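PDB 4PH6: 3-dehydroquinate dehydratase from Enterococcus faecalis, which catalyses the cis-dehydration of 3-dehydroquinate to 3-dehydroshikimate through an imine intermediate, the third step of the chorismate pathway to the aromatic amino acids. Local coordinates for residues 8-12 against 76-80; 30-34 against 67-71; 43-47 against 242-246; 104-108 against 130-134. One frame throughout, in Å; residues are numbered along the deposited sequence.

Interaction 1. Residues 8-12 against 76-80; sequences IVKNV and GQKPL
Lys10 NZ is held from two quarters, by a salt bridge with Asp114 and by a water whose O donates to Lys78 O at 2.9 Å; the modelled lysine-to-water distance is suspiciously short and its exact value doubtful. The water bridges the two segments, which share no direct hydrogen bond. Beyond CG the lysine chain is extended and crosses the Gln77 side chain at about a right angle. Gln77 CG is anti to the backbone N (chi1 -160°), and the chain then bends at chi2 (60°), which sets Gln77 NE2 against the lysine methylenes, 3.4 Å from Lys10 CD. A long aliphatic chain with a terminal charge suits this place, since its methylenes lie against neighbours while the ammonium reaches an acid.

Next to this pair, Pro79 carries the apolar part of the contact. Its CB meets Val9 CG2 at 3.6 Å, its CG lies 3.4 Å from Val9 O, and its CD faces Val12 CG2 at 4.0 Å. Branched valines match the compact, puckered pyrrolidine ring. They flank a type I' turn, Val9 to Val12, closed by the bond from Val12 N to Val9 O (2.9 Å).

This is the N-terminal beta hairpin of type I dehydroquinases, laid across the bottom of the barrel: Val9 packs on Asp114, Lys10 on Met72 of helix 61-73, while Pro79 leads into strand 80-83 and bonds through its backbone to Val48 of strand 47-51.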
loop_
_atom_site.group_PDB
_atom_site.type_symbol
_atom_site.label_atom_id
_atom_site.label_comp_id
_atom_site.label_asym_id
_atom_site.label_seq_id
_atom_site.Cartn_x
_atom_site.Cartn_y
_atom_site.Cartn_z
ATOM N N ILE A 8 -2.063 -25.959 -4.821
ATOM C CA ILE A 8 -3.178 -25.959 -5.748
ATOM C C ILE A 8 -4.355 -26.744 -5.183
ATOM O O ILE A 8 -4.244 -27.920 -4.885
ATOM C CB ILE A 8 -2.740 -26.514 -7.119
ATOM C CG1 ILE A 8 -1.522 -25.738 -7.621
ATOM C CG2 ILE A 8 -3.874 -26.446 -8.151
ATOM C CD1 ILE A 8 -1.027 -26.180 -8.988
ATOM N N VAL A 9 -5.482 -26.060 -5.024
ATOM C CA VAL A 9 -6.714 -26.664 -4.518
ATOM C C VAL A 9 -7.940 -26.251 -5.356
ATOM O O VAL A 9 -8.287 -25.061 -5.441
ATOM C CB VAL A 9 -6.934 -26.313 -3.018
ATOM C CG1 VAL A 9 -6.627 -24.869 -2.755
ATOM C CG2 VAL A 9 -8.351 -26.639 -2.588
ATOM N N LYS A 10 -8.583 -27.254 -5.961
ATOM C CA LYS A 10 -9.720 -27.052 -6.865
ATOM C C LYS A 10 -9.405 -25.984 -7.914
ATOM O O LYS A 10 -10.153 -25.023 -8.093
ATOM C CB LYS A 10 -10.983 -26.692 -6.082
ATOM C CG LYS A 10 -11.493 -27.858 -5.251
ATOM C CD LYS A 10 -12.812 -27.583 -4.521
ATOM C CE LYS A 10 -13.258 -28.857 -3.813
ATOM N NZ LYS A 10 -14.337 -28.646 -2.816
ATOM N N ASN A 11 -8.262 -26.180 -8.571
ATOM C CA ASN A 11 -7.748 -25.325 -9.633
ATOM C C ASN A 11 -7.312 -23.939 -9.157
ATOM O O ASN A 11 -6.799 -23.154 -9.947
ATOM C CB ASN A 11 -8.783 -25.211 -10.762
ATOM C CG ASN A 11 -8.853 -26.474 -11.611
ATOM O OD1 ASN A 11 -8.175 -27.472 -11.327
ATOM N ND2 ASN A 11 -9.692 -26.447 -12.646
ATOM N N VAL A 12 -7.490 -23.635 -7.874
ATOM C CA VAL A 12 -7.015 -22.358 -7.339
ATOM C C VAL A 12 -5.529 -22.455 -6.965
ATOM O O VAL A 12 -5.152 -23.210 -6.066
ATOM C CB VAL A 12 -7.836 -21.895 -6.102
ATOM C CG1 VAL A 12 -7.210 -20.627 -5.473
ATOM C CG2 VAL A 12 -9.287 -21.628 -6.486
ATOM N N GLY A 76 -20.045 -23.970 -5.033
ATOM C CA GLY A 76 -19.736 -23.823 -6.448
ATOM C C GLY A 76 -18.296 -24.175 -6.805
ATOM O O GLY A 76 -17.708 -23.585 -7.722
ATOM N N GLN A 77 -17.742 -25.117 -6.036
ATOM C CA GLN A 77 -16.411 -25.703 -6.217
ATOM C C GLN A 77 -15.290 -24.734 -5.810
ATOM O O GLN A 77 -14.150 -24.869 -6.255
ATOM C CB GLN A 77 -16.235 -26.194 -7.664
ATOM C CG GLN A 77 -15.127 -27.233 -7.886
ATOM C CD GLN A 77 -15.296 -28.548 -7.098
ATOM O OE1 GLN A 77 -16.335 -28.821 -6.505
ATOM N NE2 GLN A 77 -14.248 -29.359 -7.095
ATOM N N LYS A 78 -15.617 -23.776 -4.945
ATOM C CA LYS A 78 -14.599 -22.973 -4.268
ATOM C C LYS A 78 -14.066 -23.716 -3.035
ATOM O O LYS A 78 -14.842 -24.287 -2.267
ATOM C CB LYS A 78 -15.152 -21.613 -3.839
ATOM C CG LYS A 78 -15.471 -20.641 -4.959
ATOM C CD LYS A 78 -15.656 -19.222 -4.389
ATOM C CE LYS A 78 -16.181 -18.255 -5.437
ATOM N NZ LYS A 78 -17.506 -18.657 -5.921
ATOM N N PRO A 79 -12.744 -23.691 -2.839
ATOM C CA PRO A 79 -12.147 -24.367 -1.681
ATOM C C PRO A 79 -12.762 -23.907 -0.381
ATOM O O PRO A 79 -13.049 -22.722 -0.213
ATOM C CB PRO A 79 -10.671 -23.964 -1.751
ATOM C CG PRO A 79 -10.442 -23.669 -3.239
ATOM C CD PRO A 79 -11.738 -23.069 -3.720
ATOM N N LEU A 80 -12.980 -24.854 0.519
ATOM C CA LEU A 80 -13.512 -24.566 1.835
ATOM C C LEU A 80 -12.434 -24.730 2.907
ATOM O O LEU A 80 -11.963 -25.839 3.183
ATOM C CB LEU A 80 -14.707 -25.465 2.144
ATOM C CG LEU A 80 -15.215 -25.326 3.583
ATOM C CD1 LEU A 80 -15.579 -23.853 3.885
ATOM C CD2 LEU A 80 -16.400 -26.232 3.850
HETATM O O HOH W 1 -15.948 -26.784 -3.269
#

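Interaction 2. Residues 30-34 against 67-71; sequences AEDIL and LSQQV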
loop_
_atom_site.group_PDB
_atom_site.type_symbol
_atom_site.label_atom_id
_atom_site.label_comp_id
_atom_site.label_asym_id
_atom_site.label_seq_id
_atom_site.Cartn_x
_atom_site.Cartn_y
_atom_site.Cartn_z
ATOM N N ALA A 30 -27.113 -21.800 11.650
ATOM C CA ALA A 30 -26.884 -22.729 10.551
ATOM C C ALA A 30 -27.490 -22.198 9.275
ATOM O O ALA A 30 -26.858 -22.206 8.213
ATOM C CB ALA A 30 -27.471 -24.105 10.887
ATOM N N GLU A 31 -28.728 -21.737 9.408
ATOM C CA GLU A 31 -29.522 -21.228 8.297
ATOM C C GLU A 31 -28.855 -20.061 7.577
ATOM O O GLU A 31 -28.877 -19.981 6.350
ATOM C CB GLU A 31 -30.892 -20.815 8.810
ATOM C CG GLU A 31 -31.804 -20.252 7.753
ATOM C CD GLU A 31 -33.179 -19.972 8.295
ATOM O OE1 GLU A 31 -33.341 -18.953 9.004
ATOM O OE2 GLU A 31 -34.091 -20.778 8.013
ATOM N N ASP A 32 -28.265 -19.156 8.348
ATOM C CA ASP A 32 -27.545 -18.029 7.773
ATOM C C ASP A 32 -26.184 -18.454 7.219
ATOM O O ASP A 32 -25.683 -17.850 6.275
ATOM C CB ASP A 32 -27.371 -16.924 8.809
ATOM C CG ASP A 32 -28.635 -16.139 9.018
ATOM O OD1 ASP A 32 -28.829 -15.595 10.122
ATOM O OD2 ASP A 32 -29.446 -16.072 8.077
ATOM N N ILE A 33 -25.595 -19.494 7.800
ATOM C CA ILE A 33 -24.316 -20.004 7.310
ATOM C C ILE A 33 -24.494 -20.620 5.919
ATOM O O ILE A 33 -23.688 -20.377 5.021
ATOM C CB ILE A 33 -23.693 -21.026 8.298
ATOM C CG1 ILE A 33 -23.052 -20.295 9.481
ATOM C CG2 ILE A 33 -22.651 -21.892 7.609
ATOM C CD1 ILE A 33 -22.628 -21.206 10.625
ATOM N N LEU A 34 -25.565 -21.383 5.733
ATOM C CA LEU A 34 -25.874 -21.943 4.418
ATOM C C LEU A 34 -26.207 -20.850 3.398
ATOM O O LEU A 34 -25.754 -20.921 2.253
ATOM C CB LEU A 34 -27.036 -22.944 4.508
ATOM C CG LEU A 34 -26.711 -24.226 5.285
ATOM C CD1 LEU A 34 -27.865 -25.229 5.253
ATOM C CD2 LEU A 34 -25.422 -24.838 4.770
ATOM N N LEU A 67 -23.130 -30.036 8.908
ATOM C CA LEU A 67 -23.256 -28.692 8.401
ATOM C C LEU A 67 -22.130 -28.411 7.409
ATOM O O LEU A 67 -22.348 -27.737 6.397
ATOM C CB LEU A 67 -23.249 -27.682 9.547
ATOM C CG LEU A 67 -23.481 -26.238 9.112
ATOM C CD1 LEU A 67 -24.643 -26.151 8.155
ATOM C CD2 LEU A 67 -23.698 -25.325 10.328
ATOM N N SER A 68 -20.937 -28.940 7.675
ATOM C CA SER A 68 -19.805 -28.689 6.784
ATOM C C SER A 68 -20.072 -29.306 5.407
ATOM O O SER A 68 -19.654 -28.761 4.386
ATOM C CB SER A 68 -18.501 -29.224 7.368
ATOM O OG SER A 68 -18.469 -30.638 7.364
ATOM N N GLN A 69 -20.794 -30.424 5.392
ATOM C CA GLN A 69 -21.178 -31.081 4.146
ATOM C C GLN A 69 -22.127 -30.221 3.309
ATOM O O GLN A 69 -21.927 -30.044 2.105
ATOM C CB GLN A 69 -21.822 -32.438 4.441
ATOM C CG GLN A 69 -20.831 -33.580 4.476
ATOM C CD GLN A 69 -20.103 -33.759 3.145
ATOM O OE1 GLN A 69 -20.648 -33.471 2.071
ATOM N NE2 GLN A 69 -18.877 -34.258 3.209
ATOM N N GLN A 70 -23.144 -29.672 3.965
ATOM C CA GLN A 70 -24.119 -28.794 3.329
ATOM C C GLN A 70 -23.527 -27.463 2.838
ATOM O O GLN A 70 -23.976 -26.902 1.831
ATOM C CB GLN A 70 -25.253 -28.542 4.308
ATOM C CG GLN A 70 -25.923 -29.835 4.748
ATOM C CD GLN A 70 -26.859 -29.643 5.912
ATOM O OE1 GLN A 70 -26.550 -28.923 6.857
ATOM N NE2 GLN A 70 -28.020 -30.287 5.847
ATOM N N VAL A 71 -22.530 -26.963 3.561
ATOM C CA VAL A 71 -21.802 -25.769 3.159
ATOM C C VAL A 71 -21.004 -26.031 1.885
ATOM O O VAL A 71 -21.074 -25.259 0.933
ATOM C CB VAL A 71 -20.847 -25.295 4.272
ATOM C CG1 VAL A 71 -19.728 -24.449 3.698
ATOM C CG2 VAL A 71 -21.613 -24.541 5.329
#
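Helical segments 30-34 and 67-71 run in nearly the same direction, their axes 27° apart and 10.3 Å from each other at closest approach. They draw together toward their C-terminal ends, where the CA atoms of Leu34 and Val71 come within 5.7 Å, against 7.3 Å between those of Ala30 and Leu67. Leu34 is the bump at the narrow end. Its CG lies beside the backbone N (chi1 -67°), and from there CD2 reaches over to the second helix, meeting Leu67 CD1 at 3.7 Å and Gln70 CB also at 3.7 Å, with Val71 CG2 slightly farther off. Gln70 joins this apolar patch through its CB methylene, a fair use for a long polar residue at a helix flank.

The two helices are successive outer helices of the (beta/alpha)8 barrel, joined through strand 47-51, and parallel packing of this kind is what the repeated beta-alpha-beta crossover produces. On the side facing that strand, Ile33 CG2 touches Val71 CG2 at 3.6 Å; both residues branch at CB, giving broad, stiff surfaces close to the backbone. Ile33 and Leu67 also rest on Trp50, which is predicted to bind 3-dehydroquinate. At the wider end Leu67 swings its CG anti to the backbone N (chi1 -176°), sending CD2 to Ala30 CB at 4.0 Å. The small alanine accepts the longer leucine there, and Tyr55 packs against both residues.

Interaction 3. Residues 43-47 against 242-246; sequences LDCDL and VQVLR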
loop_
_atom_site.group_PDB
_atom_site.type_symbol
_atom_site.label_atom_id
_atom_site.label_comp_id
_atom_site.label_asym_id
_atom_site.label_seq_id
_atom_site.Cartn_x
_atom_site.Cartn_y
_atom_site.Cartn_z
ATOM N N LEU A 43 -20.104 -14.195 -5.484
ATOM C CA LEU A 43 -19.133 -13.234 -4.954
ATOM C C LEU A 43 -17.803 -13.359 -5.687
ATOM O O LEU A 43 -17.407 -14.458 -6.080
ATOM C CB LEU A 43 -18.902 -13.444 -3.456
ATOM C CG LEU A 43 -19.970 -13.018 -2.453
ATOM C CD1 LEU A 43 -19.452 -13.309 -1.055
ATOM C CD2 LEU A 43 -20.310 -11.536 -2.612
ATOM N N ASP A 44 -17.108 -12.235 -5.846
ATOM C CA ASP A 44 -15.857 -12.202 -6.600
ATOM C C ASP A 44 -14.677 -12.620 -5.712
ATOM O O ASP A 44 -13.794 -11.825 -5.422
ATOM C CB ASP A 44 -15.647 -10.804 -7.194
ATOM C CG ASP A 44 -14.515 -10.753 -8.221
ATOM O OD1 ASP A 44 -14.157 -9.626 -8.643
ATOM O OD2 ASP A 44 -13.976 -11.816 -8.605
ATOM N N CYS A 45 -14.687 -13.878 -5.288
ATOM C CA CYS A 45 -13.670 -14.418 -4.393
ATOM C C CYS A 45 -13.228 -15.784 -4.889
ATOM O O CYS A 45 -13.854 -16.357 -5.785
ATOM C CB CYS A 45 -14.196 -14.529 -2.961
ATOM S SG CYS A 45 -15.538 -15.729 -2.733
ATOM N N ASP A 46 -12.168 -16.317 -4.294
ATOM C CA ASP A 46 -11.607 -17.564 -4.769
ATOM C C ASP A 46 -11.876 -18.701 -3.800
ATOM O O ASP A 46 -12.061 -19.852 -4.213
ATOM C CB ASP A 46 -10.116 -17.396 -5.009
ATOM C CG ASP A 46 -9.827 -16.333 -6.040
ATOM O OD1 ASP A 46 -10.378 -16.444 -7.150
ATOM O OD2 ASP A 46 -9.106 -15.368 -5.725
ATOM N N LEU A 47 -11.895 -18.389 -2.512
ATOM C CA LEU A 47 -12.278 -19.395 -1.549
ATOM C C LEU A 47 -13.038 -18.815 -0.370
ATOM O O LEU A 47 -13.231 -17.610 -0.276
ATOM C CB LEU A 47 -11.052 -20.196 -1.068
ATOM C CG LEU A 47 -9.793 -19.627 -0.420
ATOM C CD1 LEU A 47 -8.967 -20.782 0.154
ATOM C CD2 LEU A 47 -8.968 -18.834 -1.425
ATOM N N VAL A 242 -14.987 -7.849 -0.678
ATOM C CA VAL A 242 -14.353 -8.731 -1.648
ATOM C C VAL A 242 -14.309 -8.140 -3.075
ATOM O O VAL A 242 -13.348 -8.388 -3.822
ATOM C CB VAL A 242 -15.063 -10.115 -1.658
ATOM C CG1 VAL A 242 -14.359 -11.055 -2.568
ATOM C CG2 VAL A 242 -15.086 -10.706 -0.260
ATOM N N GLN A 243 -15.323 -7.357 -3.452
ATOM C CA GLN A 243 -15.335 -6.710 -4.769
ATOM C C GLN A 243 -14.251 -5.629 -4.903
ATOM O O GLN A 243 -13.560 -5.557 -5.926
ATOM C CB GLN A 243 -16.710 -6.084 -5.068
ATOM C CG GLN A 243 -16.692 -5.104 -6.251
ATOM C CD GLN A 243 -18.001 -4.327 -6.427
ATOM O OE1 GLN A 243 -18.600 -3.866 -5.456
ATOM N NE2 GLN A 243 -18.429 -4.160 -7.676
ATOM N N VAL A 244 -14.131 -4.777 -3.887
ATOM C CA VAL A 244 -13.129 -3.714 -3.879
ATOM C C VAL A 244 -11.740 -4.332 -3.900
ATOM O O VAL A 244 -10.801 -3.802 -4.506
ATOM C CB VAL A 244 -13.282 -2.795 -2.631
ATOM C CG1 VAL A 244 -12.057 -1.923 -2.434
ATOM C CG2 VAL A 244 -14.542 -1.945 -2.724
ATOM N N LEU A 245 -11.632 -5.475 -3.235
ATOM C CA LEU A 245 -10.365 -6.154 -3.058
ATOM C C LEU A 245 -9.787 -6.629 -4.391
ATOM O O LEU A 245 -8.623 -6.374 -4.707
ATOM C CB LEU A 245 -10.555 -7.333 -2.109
ATOM C CG LEU A 245 -9.382 -7.729 -1.237
ATOM C CD1 LEU A 245 -8.690 -6.481 -0.648
ATOM C CD2 LEU A 245 -9.884 -8.664 -0.136
ATOM N N ARG A 246 -10.613 -7.321 -5.169
ATOM C CA ARG A 246 -10.207 -7.766 -6.493
ATOM C C ARG A 246 -9.774 -6.575 -7.345
ATOM O O ARG A 246 -8.728 -6.620 -7.986
ATOM C CB ARG A 246 -11.335 -8.528 -7.184
ATOM C CG ARG A 246 -10.902 -9.176 -8.483
ATOM C CD ARG A 246 -10.143 -10.467 -8.234
ATOM N NE ARG A 246 -11.052 -11.572 -7.947
ATOM C CZ ARG A 246 -10.670 -12.750 -7.468
ATOM N NH1 ARG A 246 -9.395 -12.975 -7.205
ATOM N NH2 ARG A 246 -11.568 -13.699 -7.240
#
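Arg246 leaves helix 242-251 pointing at segment 43-47, and almost every atom of its side chain finds a partner there. CB and CG lie against one carboxylate oxygen, Asp44 OD1, at 3.4 Å and 3.3 Å. CG stands anti to the backbone N, and the chain bends at both chi2 and chi3, a fold that carries CD past the carboxylate and swings the guanidinium across it, the two planes 51° apart. NE donates to Asp44 OD2 at 3.0 Å in a fairly straight bond (161°), which approaches that oxygen from well above the carboxylate plane. NH2 adds a weak bond to the same Asp44 OD2 and a better one, 3.0 Å, to Asp46 OD1. NH1 completes the set with Asp46 OD2 at 2.8 Å, meeting it on the syn side (158° at the hydrogen).

Asp46 is held end-on by two nitrogens and Asp44 along the guanidinium edge: a single cation serves two acids and so should ease the repulsion between them. Arginine suits the place because its donors point outward from two edges of one flat group, whereas the short aspartates keep their charges close to the loop. Beside this network the small Cys45 lets Val242 come near, its CB 3.5 Å from Val242 CG1, which also lies a crowded 3.0 Å from Asp44 O.

The contact ties the last helix of the barrel to the loop that enters strand 47-51. Strand 20-25 borders both: Ile21 packs against Val242 and Arg246 and gives its N-H to Asp46 OD2, while Val23 touches Cys45.

Interaction 4. Residues 104-108 against 130-134; sequences YHELV and LIHEA
Leu130 is the main bump here, fitting the hollow that Tyr104, His105 and Val108 form on the neighbouring helix. Its CG is anti to the backbone N (chi1 173°), which carries the forked end toward that helix and gives each methyl its own wall. CD2 settles against the root of the tyrosine, 3.6 Å from Tyr104 CB. CD1 sits over one face of the His105 imidazole, displaced toward the rim, 3.9 Å from the ring centroid and 17° off the normal, a CH-pi contact; the same methyl has Val108 CG2 at 4.0 Å. The flat ring makes a smooth lid for the methyl, and the CG of Glu133 lies at its edge.

The second bump goes the other way. Val108 splits its methyls over segment 130-134: CG1 faces Glu133 O at 3.6 Å, and CG2 meets Ala134 CB at 4.0 Å. With only a methyl on Ala134, the backbones can close to 5.7 Å between the CA atoms of Val108 and Ala134. The helices are almost parallel, 13° apart, as neighbours on the outside of a (beta/alpha)8 barrel. Leu130 and Val108 both rest inward on strand 115-119, and Tyr104 sends its hydroxyl to the backbone N of Phe84.

No hydrogen bond or salt bridge joins the two segments, so their adhesion rests on close fit, dispersion and burial of apolar surface, with the CH-pi contact adding a mild directional preference.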
loop_
_atom_site.group_PDB
_atom_site.type_symbol
_atom_site.label_atom_id
_atom_site.label_comp_id
_atom_site.label_asym_id
_atom_site.label_seq_id
_atom_site.Cartn_x
_atom_site.Cartn_y
_atom_site.Cartn_z
ATOM N N TYR A 104 -11.626 -30.906 15.461
ATOM C CA TYR A 104 -10.852 -30.999 14.233
ATOM C C TYR A 104 -10.679 -32.454 13.772
ATOM O O TYR A 104 -10.832 -32.749 12.583
ATOM C CB TYR A 104 -9.484 -30.337 14.423
ATOM C CG TYR A 104 -9.466 -28.830 14.218
ATOM C CD1 TYR A 104 -10.585 -28.146 13.750
ATOM C CD2 TYR A 104 -8.310 -28.098 14.461
ATOM C CE1 TYR A 104 -10.550 -26.772 13.545
ATOM C CE2 TYR A 104 -8.265 -26.737 14.265
ATOM C CZ TYR A 104 -9.380 -26.075 13.801
ATOM O OH TYR A 104 -9.317 -24.708 13.608
ATOM N N HIS A 105 -10.356 -33.355 14.702
ATOM C CA HIS A 105 -10.220 -34.774 14.380
ATOM C C HIS A 105 -11.520 -35.302 13.759
ATOM O O HIS A 105 -11.483 -36.046 12.777
ATOM C CB HIS A 105 -9.842 -35.599 15.622
ATOM C CG HIS A 105 -8.367 -35.741 15.845
ATOM N ND1 HIS A 105 -7.522 -36.347 14.932
ATOM C CD2 HIS A 105 -7.583 -35.390 16.896
ATOM C CE1 HIS A 105 -6.287 -36.333 15.398
ATOM N NE2 HIS A 105 -6.296 -35.767 16.589
ATOM N N GLU A 106 -12.661 -34.893 14.312
ATOM C CA GLU A 106 -13.958 -35.297 13.777
ATOM C C GLU A 106 -14.253 -34.754 12.376
ATOM O O GLU A 106 -14.774 -35.478 11.528
ATOM C CB GLU A 106 -15.085 -34.871 14.717
ATOM C CG GLU A 106 -15.330 -35.861 15.827
ATOM C CD GLU A 106 -15.556 -37.273 15.308
ATOM O OE1 GLU A 106 -14.604 -38.083 15.373
ATOM O OE2 GLU A 106 -16.678 -37.577 14.847
ATOM N N LEU A 107 -13.956 -33.478 12.147
ATOM C CA LEU A 107 -14.103 -32.887 10.822
ATOM C C LEU A 107 -13.257 -33.647 9.809
ATOM O O LEU A 107 -13.700 -33.920 8.690
ATOM C CB LEU A 107 -13.700 -31.409 10.841
ATOM C CG LEU A 107 -14.709 -30.457 11.490
ATOM C CD1 LEU A 107 -14.101 -29.081 11.641
ATOM C CD2 LEU A 107 -16.009 -30.388 10.689
ATOM N N VAL A 108 -12.041 -33.996 10.214
ATOM C CA VAL A 108 -11.142 -34.736 9.345
ATOM C C VAL A 108 -11.769 -36.066 8.897
ATOM O O VAL A 108 -11.688 -36.422 7.716
ATOM C CB VAL A 108 -9.783 -34.994 10.027
ATOM C CG1 VAL A 108 -8.983 -36.052 9.257
ATOM C CG2 VAL A 108 -8.993 -33.692 10.144
ATOM N N LEU A 130 -2.612 -34.520 14.432
ATOM C CA LEU A 130 -3.745 -34.041 13.649
ATOM C C LEU A 130 -3.346 -33.692 12.205
ATOM O O LEU A 130 -4.047 -34.041 11.247
ATOM C CB LEU A 130 -4.369 -32.823 14.324
ATOM C CG LEU A 130 -5.463 -32.130 13.512
ATOM C CD1 LEU A 130 -6.667 -33.069 13.320
ATOM C CD2 LEU A 130 -5.879 -30.813 14.172
ATOM N N ILE A 131 -2.219 -33.009 12.061
ATOM C CA ILE A 131 -1.710 -32.635 10.746
ATOM C C ILE A 131 -1.588 -33.839 9.801
ATOM O O ILE A 131 -2.065 -33.781 8.663
ATOM C CB ILE A 131 -0.334 -31.948 10.856
ATOM C CG1 ILE A 131 -0.468 -30.598 11.561
ATOM C CG2 ILE A 131 0.266 -31.764 9.472
ATOM C CD1 ILE A 131 0.859 -29.961 11.936
ATOM N N HIS A 132 -0.959 -34.918 10.273
ATOM C CA HIS A 132 -0.771 -36.106 9.443
ATOM C C HIS A 132 -2.084 -36.807 9.130
ATOM O O HIS A 132 -2.244 -37.338 8.029
ATOM C CB HIS A 132 0.199 -37.090 10.105
ATOM C CG HIS A 132 1.555 -36.506 10.330
ATOM N ND1 HIS A 132 2.268 -35.878 9.336
ATOM C CD2 HIS A 132 2.311 -36.423 11.449
ATOM C CE1 HIS A 132 3.406 -35.435 9.822
ATOM N NE2 HIS A 132 3.464 -35.753 11.107
ATOM N N GLU A 133 -3.018 -36.814 10.081
ATOM C CA GLU A 133 -4.342 -37.368 9.803
ATOM C C GLU A 133 -5.112 -36.501 8.792
ATOM O O GLU A 133 -5.803 -37.023 7.922
ATOM C CB GLU A 133 -5.156 -37.529 11.089
ATOM C CG GLU A 133 -4.642 -38.623 12.026
ATOM C CD GLU A 133 -4.470 -39.968 11.337
ATOM O OE1 GLU A 133 -5.468 -40.513 10.824
ATOM O OE2 GLU A 133 -3.320 -40.473 11.293
ATOM N N ALA A 134 -4.986 -35.183 8.890
ATOM C CA ALA A 134 -5.612 -34.309 7.907
ATOM C C ALA A 134 -4.988 -34.478 6.521
ATOM O O ALA A 134 -5.721 -34.566 5.525
ATOM C CB ALA A 134 -5.526 -32.854 8.353
#

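How the interactions relate
Interactions 1 and 3 meet directly at the barrel floor: Pro79 CD lies 3.3 Å from Asp46 O, so the hairpin contact and the salt-bridge network share a border. Leu80, at the end of 76-80, reaches Val71 of interaction 2 (CD2 to CG1, 3.8 Å), and the segments of interactions 2 and 4 touch through Ser68 OG and Leu107 CD2 (4.1 Å), on the flanks of their helices. Interactions 3 and 4 lie on opposite sides of the chain's centre, their centres about 29 Å apart. Residues predicted to bind 3-dehydroquinate are near several of them: between side chains, Trp50 is about 3 Å from Ile33, Arg85 about 6 Å from Tyr104, and Glu49 about 9 Å from Pro79.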